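Local coordinates for protein putative peptidase M23 (Pseudomonas aeruginosa PAO1, PDB 2HSI) that binds a zinc ion and is probably a metalloendopeptidase of the M23 family, although its substrate is not established, at residues S25-L30 / S150-D155; G37-V42 / A274-A279; G75-T80 / N267-D272. All coordinates share one frame; numbering follows the deposited sequence.

Contact 1. Residues S25-L30 / S150-D155; sequences SFIMRL and SNLMLD
Met153 extends toward helix 26-31 and overlaps Leu30 and Phe26 with successive parts of its side chain. Its CG stands anti to the backbone N (chi1 -174°) and the chain is extended beyond that point, which carries SD out to the Phe26 ring. There the sulfur sits at the ring edge, close to the ring plane, 3.9 Å from Phe26 CZ and about as far from CE2. This is a Met-aromatic contact of the edge type: Met153 SD is 5.0 Å from the centroid of the Phe26 ring, on a line 84° off the ring normal. Nearer the backbone, Leu30 lays CD2 against the root of the same side chain, 3.7 Å from Met153 CG and equally close to CB, the two side chains crossing at about a right angle.

Ile27 fills the neighbouring position. Its CD1 lies 3.8 Å from Leu152 CB, and its CG1 meets Leu152 CD1 at the same separation, again with the side chains crossed. The contact thus joins the short N-terminal helix 26-31, which bears Phe26, Ile27 and Leu30, to the irregular loop between helix 127-141 and strand 183-185. The helix start carries an ST motif, in which Ser25 OG accepts from Met28 N. On the loop side, Asn151 ND2 donates to Met153 O at 2.8 Å, an almost straight bond (171°) that ties the amide to the backbone of the residue bearing the long thioether arm.

No hydrogen bond passes between the segments, and none of the touching residues is fully buried. Cohesion therefore rests on dispersion and on the sulfur-ring edge contact; together these make a small apolar patch at the protein surface, away from the zinc site.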
loop_
_atom_site.group_PDB
_atom_site.type_symbol
_atom_site.label_atom_id
_atom_site.label_comp_id
_atom_site.label_asym_id
_atom_site.label_seq_id
_atom_site.Cartn_x
_atom_site.Cartn_y
_atom_site.Cartn_z
ATOM N N SER A 25 -2.653 13.020 -17.252
ATOM C CA SER A 25 -2.164 11.678 -17.680
ATOM C C SER A 25 -3.128 10.563 -17.272
ATOM O O SER A 25 -4.051 10.774 -16.475
ATOM C CB SER A 25 -0.770 11.409 -17.109
ATOM O OG SER A 25 -0.818 11.147 -15.719
ATOM N N PHE A 26 -2.901 9.375 -17.828
ATOM C CA PHE A 26 -3.687 8.193 -17.500
ATOM C C PHE A 26 -3.543 7.821 -16.019
ATOM O O PHE A 26 -4.511 7.411 -15.378
ATOM C CB PHE A 26 -3.288 7.019 -18.403
ATOM C CG PHE A 26 -3.848 5.698 -17.966
ATOM C CD1 PHE A 26 -5.203 5.415 -18.123
ATOM C CD2 PHE A 26 -3.022 4.733 -17.392
ATOM C CE1 PHE A 26 -5.729 4.193 -17.716
ATOM C CE2 PHE A 26 -3.537 3.505 -16.981
ATOM C CZ PHE A 26 -4.895 3.233 -17.144
ATOM N N ILE A 27 -2.337 7.991 -15.486
ATOM C CA ILE A 27 -2.064 7.673 -14.089
ATOM C C ILE A 27 -2.681 8.693 -13.119
ATOM O O ILE A 27 -3.059 8.337 -12.007
ATOM C CB ILE A 27 -0.537 7.367 -13.842
ATOM C CG1 ILE A 27 -0.347 6.445 -12.629
ATOM C CG2 ILE A 27 0.314 8.632 -13.764
ATOM C CD1 ILE A 27 -0.934 5.049 -12.814
ATOM N N MET A 28 -2.829 9.939 -13.573
ATOM C CA MET A 28 -3.581 10.963 -12.844
ATOM C C MET A 28 -5.078 10.640 -12.870
ATOM O O MET A 28 -5.762 10.767 -11.861
ATOM C CB MET A 28 -3.294 12.364 -13.423
ATOM C CG MET A 28 -4.254 13.497 -12.999
ATOM S SD MET A 28 -4.156 14.049 -11.274
ATOM C CE MET A 28 -2.974 15.373 -11.383
ATOM N N ARG A 29 -5.571 10.192 -14.022
ATOM C CA ARG A 29 -6.974 9.810 -14.172
ATOM C C ARG A 29 -7.331 8.567 -13.348
ATOM O O ARG A 29 -8.437 8.458 -12.819
ATOM C CB ARG A 29 -7.314 9.599 -15.655
ATOM C CG ARG A 29 -8.809 9.621 -15.982
ATOM C CD ARG A 29 -9.453 10.975 -15.680
ATOM N NE ARG A 29 -10.908 10.926 -15.811
ATOM C CZ ARG A 29 -11.732 11.940 -15.551
ATOM N NH1 ARG A 29 -11.260 13.111 -15.135
ATOM N NH2 ARG A 29 -13.039 11.780 -15.706
ATOM N N LEU A 30 -6.378 7.648 -13.225
ATOM C CA LEU A 30 -6.584 6.417 -12.464
ATOM C C LEU A 30 -6.475 6.614 -10.945
ATOM O O LEU A 30 -7.323 6.152 -10.183
ATOM C CB LEU A 30 -5.581 5.352 -12.917
ATOM C CG LEU A 30 -5.746 3.937 -12.358
ATOM C CD1 LEU A 30 -6.721 3.129 -13.199
ATOM C CD2 LEU A 30 -4.399 3.258 -12.309
ATOM N N SER A 150 7.812 -0.122 -9.799
ATOM C CA SER A 150 7.851 -0.649 -11.168
ATOM C C SER A 150 6.604 -0.254 -11.956
ATOM O O SER A 150 6.682 0.054 -13.145
ATOM C CB SER A 150 8.023 -2.175 -11.154
ATOM O OG SER A 150 6.804 -2.854 -10.841
ATOM N N ASN A 151 5.463 -0.255 -11.273
ATOM C CA ASN A 151 4.182 0.149 -11.852
ATOM C C ASN A 151 3.271 0.673 -10.767
ATOM O O ASN A 151 3.253 0.134 -9.650
ATOM C CB ASN A 151 3.504 -1.017 -12.595
ATOM C CG ASN A 151 3.520 -2.319 -11.802
ATOM O OD1 ASN A 151 4.583 -2.845 -11.468
ATOM N ND2 ASN A 151 2.347 -2.860 -11.530
ATOM N N LEU A 152 2.525 1.730 -11.081
ATOM C CA LEU A 152 1.599 2.303 -10.110
ATOM C C LEU A 152 0.214 1.717 -10.275
ATOM O O LEU A 152 -0.522 1.582 -9.297
ATOM C CB LEU A 152 1.556 3.829 -10.201
ATOM C CG LEU A 152 2.829 4.638 -9.941
ATOM C CD1 LEU A 152 2.504 6.127 -10.073
ATOM C CD2 LEU A 152 3.445 4.338 -8.584
ATOM N N MET A 153 -0.140 1.370 -11.510
ATOM C CA MET A 153 -1.324 0.556 -11.746
ATOM C C MET A 153 -0.940 -0.882 -11.450
ATOM O O MET A 153 -0.036 -1.443 -12.088
ATOM C CB MET A 153 -1.857 0.693 -13.174
ATOM C CG MET A 153 -3.182 -0.049 -13.384
ATOM S SD MET A 153 -3.947 0.120 -15.013
ATOM C CE MET A 153 -5.553 -0.625 -14.704
ATOM N N LEU A 154 -1.630 -1.471 -10.482
ATOM C CA LEU A 154 -1.269 -2.780 -9.944
ATOM C C LEU A 154 -2.075 -3.901 -10.573
ATOM O O LEU A 154 -3.234 -3.708 -10.953
ATOM C CB LEU A 154 -1.478 -2.789 -8.425
ATOM C CG LEU A 154 -0.686 -1.780 -7.596
ATOM C CD1 LEU A 154 -0.997 -1.924 -6.111
ATOM C CD2 LEU A 154 0.800 -1.922 -7.857
ATOM N N ASP A 155 -1.452 -5.072 -10.688
ATOM C CA ASP A 155 -2.176 -6.266 -11.081
ATOM C C ASP A 155 -2.953 -6.776 -9.888
ATOM O O ASP A 155 -2.524 -6.608 -8.748
ATOM C CB ASP A 155 -1.225 -7.372 -11.527
ATOM C CG ASP A 155 -0.468 -7.033 -12.787
ATOM O OD1 ASP A 155 -0.909 -6.156 -13.560
ATOM O OD2 ASP A 155 0.579 -7.669 -13.005
#

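Contact 2. Residues G37-V42 / A274-A279; sequences GGVAVV and AIFIGA
The backbones of 37-42 and 274-279 stay well apart: the closest pair of CA atoms, Gly38 and Ile275, is 7.6 Å apart, and no hydrogen bond joins the segments. Residues 37-38 form the lead-in to strand 39-43, whereas 274-277 is a weakly bonded helical turn. That turn ends in a Schellman motif, with Gly278 at positive phi (87°) and Ala279 N bonded back to Ala274 O at 2.7 Å.

Ile275, buried like the other touching residues, reaches Gly38 with its terminal methyl. CG1 is anti to the carbonyl carbon and CD1 continues the extended chain (chi2 169°), bringing CD1 to 3.7 Å from Gly38 CA, so the methyl rests directly on glycine backbone. The same CD1 lies 4.1 Å from Val39 N and touches the near methyl of that valine, CG2, at a similar distance.

Strand 39-43 is an outermost strand of the six-stranded antiparallel sheet in the N-terminal part of the protein, and helix 273-277 directly follows the last strand of the peptidase sheet, so the contact packs the start of the outermost strand and the glycines before it against the short helix that follows strand 269-271. Leu31 of helix 26-31 touches both Ile275 and Phe276, and Leu266 of strand 260-266 touches both Val39 and Phe276, which extends the apolar cluster on both the helix and the strand side.

Val39 holds CG2 anti to its own carbonyl carbon and presents that branch to the far end of the Phe276 ring, 3.8 Å from CZ and a little farther from CE2. The methyl approaches the ring obliquely, and the two side chains cross at about a right angle. Farther round the cluster, the ring of Phe276 meets that of Phe222, their planes inclined at about 35°.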
loop_
_atom_site.group_PDB
_atom_site.type_symbol
_atom_site.label_atom_id
_atom_site.label_comp_id
_atom_site.label_asym_id
_atom_site.label_seq_id
_atom_site.Cartn_x
_atom_site.Cartn_y
_atom_site.Cartn_z
ATOM N N GLY A 37 -9.554 7.196 2.910
ATOM C CA GLY A 37 -9.253 5.844 2.409
ATOM C C GLY A 37 -8.785 5.821 0.961
ATOM O O GLY A 37 -8.530 4.747 0.397
ATOM N N GLY A 38 -8.672 7.004 0.353
ATOM C CA GLY A 38 -8.343 7.132 -1.064
ATOM C C GLY A 38 -6.947 7.679 -1.332
ATOM O O GLY A 38 -6.061 7.575 -0.484
ATOM N N VAL A 39 -6.758 8.238 -2.527
ATOM C CA VAL A 39 -5.447 8.683 -3.014
ATOM C C VAL A 39 -5.535 10.083 -3.654
ATOM O O VAL A 39 -6.433 10.355 -4.448
ATOM C CB VAL A 39 -4.850 7.668 -4.049
ATOM C CG1 VAL A 39 -3.501 8.156 -4.613
ATOM C CG2 VAL A 39 -4.690 6.266 -3.446
ATOM N N ALA A 40 -4.595 10.966 -3.319
ATOM C CA ALA A 40 -4.530 12.268 -3.989
ATOM C C ALA A 40 -3.237 12.376 -4.769
ATOM O O ALA A 40 -2.161 12.111 -4.228
ATOM C CB ALA A 40 -4.634 13.396 -2.972
ATOM N N VAL A 41 -3.346 12.759 -6.040
ATOM C CA VAL A 41 -2.181 13.041 -6.878
ATOM C C VAL A 41 -1.950 14.547 -6.860
ATOM O O VAL A 41 -2.819 15.314 -7.267
ATOM C CB VAL A 41 -2.359 12.521 -8.325
ATOM C CG1 VAL A 41 -1.123 12.858 -9.189
ATOM C CG2 VAL A 41 -2.647 11.007 -8.328
ATOM N N VAL A 42 -0.795 14.965 -6.350
ATOM C CA VAL A 42 -0.537 16.389 -6.105
ATOM C C VAL A 42 0.652 16.886 -6.923
ATOM O O VAL A 42 1.748 16.355 -6.805
ATOM C CB VAL A 42 -0.299 16.685 -4.589
ATOM C CG1 VAL A 42 -0.200 18.173 -4.332
ATOM C CG2 VAL A 42 -1.419 16.094 -3.717
ATOM N N ALA A 274 -8.645 -1.272 -4.612
ATOM C CA ALA A 274 -9.454 -1.220 -5.840
ATOM C C ALA A 274 -9.094 -0.032 -6.752
ATOM O O ALA A 274 -9.207 -0.136 -7.963
ATOM C CB ALA A 274 -10.949 -1.222 -5.520
ATOM N N ILE A 275 -8.645 1.074 -6.156
ATOM C CA ILE A 275 -8.176 2.257 -6.905
ATOM C C ILE A 275 -7.052 1.876 -7.882
ATOM O O ILE A 275 -7.073 2.248 -9.061
ATOM C CB ILE A 275 -7.710 3.374 -5.923
ATOM C CG1 ILE A 275 -8.895 3.896 -5.099
ATOM C CG2 ILE A 275 -6.981 4.541 -6.655
ATOM C CD1 ILE A 275 -8.501 4.793 -3.955
ATOM N N PHE A 276 -6.110 1.074 -7.389
ATOM C CA PHE A 276 -4.914 0.690 -8.131
ATOM C C PHE A 276 -5.150 -0.347 -9.228
ATOM O O PHE A 276 -4.346 -0.468 -10.150
ATOM C CB PHE A 276 -3.847 0.190 -7.149
ATOM C CG PHE A 276 -3.430 1.226 -6.151
ATOM C CD1 PHE A 276 -2.372 2.085 -6.428
ATOM C CD2 PHE A 276 -4.117 1.367 -4.948
ATOM C CE1 PHE A 276 -1.992 3.057 -5.520
ATOM C CE2 PHE A 276 -3.750 2.342 -4.044
ATOM C CZ PHE A 276 -2.681 3.186 -4.328
ATOM N N ILE A 277 -6.236 -1.104 -9.120
ATOM C CA ILE A 277 -6.564 -2.105 -10.141
ATOM C C ILE A 277 -7.628 -1.586 -11.121
ATOM O O ILE A 277 -7.990 -2.271 -12.077
ATOM C CB ILE A 277 -6.959 -3.490 -9.511
ATOM C CG1 ILE A 277 -8.232 -3.380 -8.661
ATOM C CG2 ILE A 277 -5.779 -4.072 -8.692
ATOM C CD1 ILE A 277 -8.716 -4.706 -8.071
ATOM N N GLY A 278 -8.104 -0.365 -10.876
ATOM C CA GLY A 278 -9.121 0.281 -11.709
ATOM C C GLY A 278 -10.567 -0.036 -11.347
ATOM O O GLY A 278 -11.438 -0.011 -12.217
ATOM N N ALA A 279 -10.826 -0.300 -10.065
ATOM C CA ALA A 279 -12.141 -0.766 -9.611
ATOM C C ALA A 279 -12.814 0.102 -8.527
ATOM O O ALA A 279 -13.661 -0.388 -7.779
ATOM C CB ALA A 279 -12.048 -2.229 -9.157
#

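Contact 3. Residues G75-T80 / N267-D272; sequences GIPLST and NDARVD
The flat amide of Asn267 meets the backbone of Gly75 through both its polar edge atoms. OD1 accepts from Gly75 N at 2.7 Å on a lone pair in the carbonyl plane. ND2 donates to Gly75 O at 2.9 Å, nearly straight (175°), with Gly75 O in the plane of the Asn267 amide and ND2 slightly tilted from the carbonyl plane of Gly75. With CG between the backbone N and the carbonyl carbon (chi1 50°), this pair of bonds fixes the rotation of the buried amide. At the Arg270 guanidinium edge, NH2 forms a 2.7 Å salt bridge to Asp268 OD1, close to the guanidinium plane but on the anti side of OD1, out of the carboxylate plane. Tyr141 adds a cation-pi partner for Arg270.

Ala269 CB fits against the proline ring, 3.7 Å from Pro77 CG, and Val271 CG1 packs 3.7 Å from Gly75 CA. A water accepts from Leu78 N and donates to Arg270 O, linking the segments.

The arrangement joins the end of strand 70-75 and the type I turn after it, in the M23 N-terminal domain, to strand 269-271 of the peptidase sheet, an interdomain junction with the side chain of Arg270 about 11 Å from the bound zinc ion.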
loop_
_atom_site.group_PDB
_atom_site.type_symbol
_atom_site.label_atom_id
_atom_site.label_comp_id
_atom_site.label_asym_id
_atom_site.label_seq_id
_atom_site.Cartn_x
_atom_site.Cartn_y
_atom_site.Cartn_z
ATOM N N GLY A 75 -1.353 8.772 0.081
ATOM C CA GLY A 75 -2.383 7.948 0.713
ATOM C C GLY A 75 -3.130 8.751 1.769
ATOM O O GLY A 75 -2.506 9.407 2.603
ATOM N N ILE A 76 -4.464 8.704 1.721
ATOM C CA ILE A 76 -5.308 9.440 2.671
ATOM C C ILE A 76 -5.940 8.468 3.670
ATOM O O ILE A 76 -6.752 7.628 3.284
ATOM C CB ILE A 76 -6.434 10.237 1.955
ATOM C CG1 ILE A 76 -5.892 11.021 0.750
ATOM C CG2 ILE A 76 -7.172 11.147 2.942
ATOM C CD1 ILE A 76 -4.818 12.054 1.073
ATOM N N PRO A 77 -5.563 8.570 4.960
ATOM C CA PRO A 77 -6.175 7.643 5.935
ATOM C C PRO A 77 -7.705 7.710 5.961
ATOM O O PRO A 77 -8.291 8.766 5.692
ATOM C CB PRO A 77 -5.595 8.103 7.266
ATOM C CG PRO A 77 -4.316 8.797 6.909
ATOM C CD PRO A 77 -4.567 9.454 5.598
ATOM N N LEU A 78 -8.337 6.584 6.268
ATOM C CA LEU A 78 -9.802 6.495 6.322
ATOM C C LEU A 78 -10.417 7.421 7.389
ATOM O O LEU A 78 -11.543 7.889 7.237
ATOM C CB LEU A 78 -10.243 5.037 6.518
ATOM C CG LEU A 78 -11.701 4.670 6.200
ATOM C CD1 LEU A 78 -12.025 4.787 4.707
ATOM C CD2 LEU A 78 -12.023 3.270 6.711
ATOM N N SER A 79 -9.656 7.718 8.437
ATOM C CA SER A 79 -10.104 8.626 9.498
ATOM C C SER A 79 -9.991 10.129 9.157
ATOM O O SER A 79 -10.436 10.977 9.936
ATOM C CB SER A 79 -9.361 8.313 10.805
ATOM O OG SER A 79 -7.979 8.588 10.688
ATOM N N THR A 80 -9.410 10.456 8.000
ATOM C CA THR A 80 -9.240 11.852 7.586
ATOM C C THR A 80 -10.571 12.545 7.323
ATOM O O THR A 80 -11.383 12.070 6.532
ATOM C CB THR A 80 -8.377 11.977 6.314
ATOM O OG1 THR A 80 -7.181 11.207 6.471
ATOM C CG2 THR A 80 -8.002 13.423 6.033
ATOM N N ASN A 267 2.495 6.109 2.354
ATOM C CA ASN A 267 2.858 7.004 3.467
ATOM C C ASN A 267 2.219 6.633 4.807
ATOM O O ASN A 267 1.670 7.491 5.499
ATOM C CB ASN A 267 2.635 8.503 3.134
ATOM C CG ASN A 267 1.249 8.805 2.571
ATOM O OD1 ASN A 267 1.050 8.795 1.359
ATOM N ND2 ASN A 267 0.276 9.038 3.453
ATOM N N ASP A 268 2.290 5.342 5.148
ATOM C CA ASP A 268 1.684 4.793 6.370
ATOM C C ASP A 268 0.172 5.054 6.492
ATOM O O ASP A 268 -0.348 5.307 7.590
ATOM C CB ASP A 268 2.445 5.252 7.621
ATOM C CG ASP A 268 2.110 4.427 8.867
ATOM O OD1 ASP A 268 1.764 3.234 8.737
ATOM O OD2 ASP A 268 2.204 4.992 9.981
ATOM N N ALA A 269 -0.519 4.997 5.351
ATOM C CA ALA A 269 -1.965 5.082 5.311
ATOM C C ALA A 269 -2.501 3.932 4.470
ATOM O O ALA A 269 -2.160 3.816 3.282
ATOM C CB ALA A 269 -2.402 6.421 4.731
ATOM N N ARG A 270 -3.325 3.076 5.080
ATOM C CA ARG A 270 -4.023 2.028 4.324
ATOM C C ARG A 270 -5.096 2.636 3.441
ATOM O O ARG A 270 -5.964 3.393 3.901
ATOM C CB ARG A 270 -4.636 0.943 5.227
ATOM C CG ARG A 270 -3.736 -0.271 5.473
ATOM C CD ARG A 270 -2.960 -0.122 6.759
ATOM N NE ARG A 270 -1.734 0.612 6.541
ATOM C CZ ARG A 270 -1.105 1.352 7.448
ATOM N NH1 ARG A 270 -1.562 1.498 8.684
ATOM N NH2 ARG A 270 0.004 1.962 7.104
ATOM N N VAL A 271 -5.012 2.306 2.158
ATOM C CA VAL A 271 -5.908 2.851 1.161
ATOM C C VAL A 271 -6.572 1.729 0.376
ATOM O O VAL A 271 -6.178 0.562 0.489
ATOM C CB VAL A 271 -5.196 3.873 0.221
ATOM C CG1 VAL A 271 -4.663 5.063 1.024
ATOM C CG2 VAL A 271 -4.088 3.200 -0.608
ATOM N N ASP A 272 -7.602 2.091 -0.383
ATOM C CA ASP A 272 -8.420 1.152 -1.137
ATOM C C ASP A 272 -7.645 0.545 -2.305
ATOM O O ASP A 272 -7.346 1.239 -3.287
ATOM C CB ASP A 272 -9.674 1.878 -1.643
ATOM C CG ASP A 272 -10.685 0.952 -2.302
ATOM O OD1 ASP A 272 -10.465 -0.276 -2.389
ATOM O OD2 ASP A 272 -11.732 1.474 -2.733
HETATM O O HOH W 1 -6.683 4.275 6.463
#

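Overall arrangement
All three contacts join the N-terminal part of the chain to later segments. Contact 1 lies at the surface and contacts 2 and 3 are buried. Contacts 1 and 2 touch, with a probable hydrogen bond from Leu154 N to Phe276 O (2.9 Å), and both are purely apolar across their interfaces. Contact 3 differs: side-chain-to-backbone hydrogen bonds and a bridging water supplement its packing. Beside contact 2, Asp272 N approaches Gly37 O, and Ile76 N approaches Gly38 O, each at 2.9 Å, consistent with hydrogen bonds. Helix 273-277 of contact 2 follows strand 269-271 of contact 3, and helix 26-31 of contact 1 precedes strand 39-43 of contact 2. Contacts 1 and 3 do not touch.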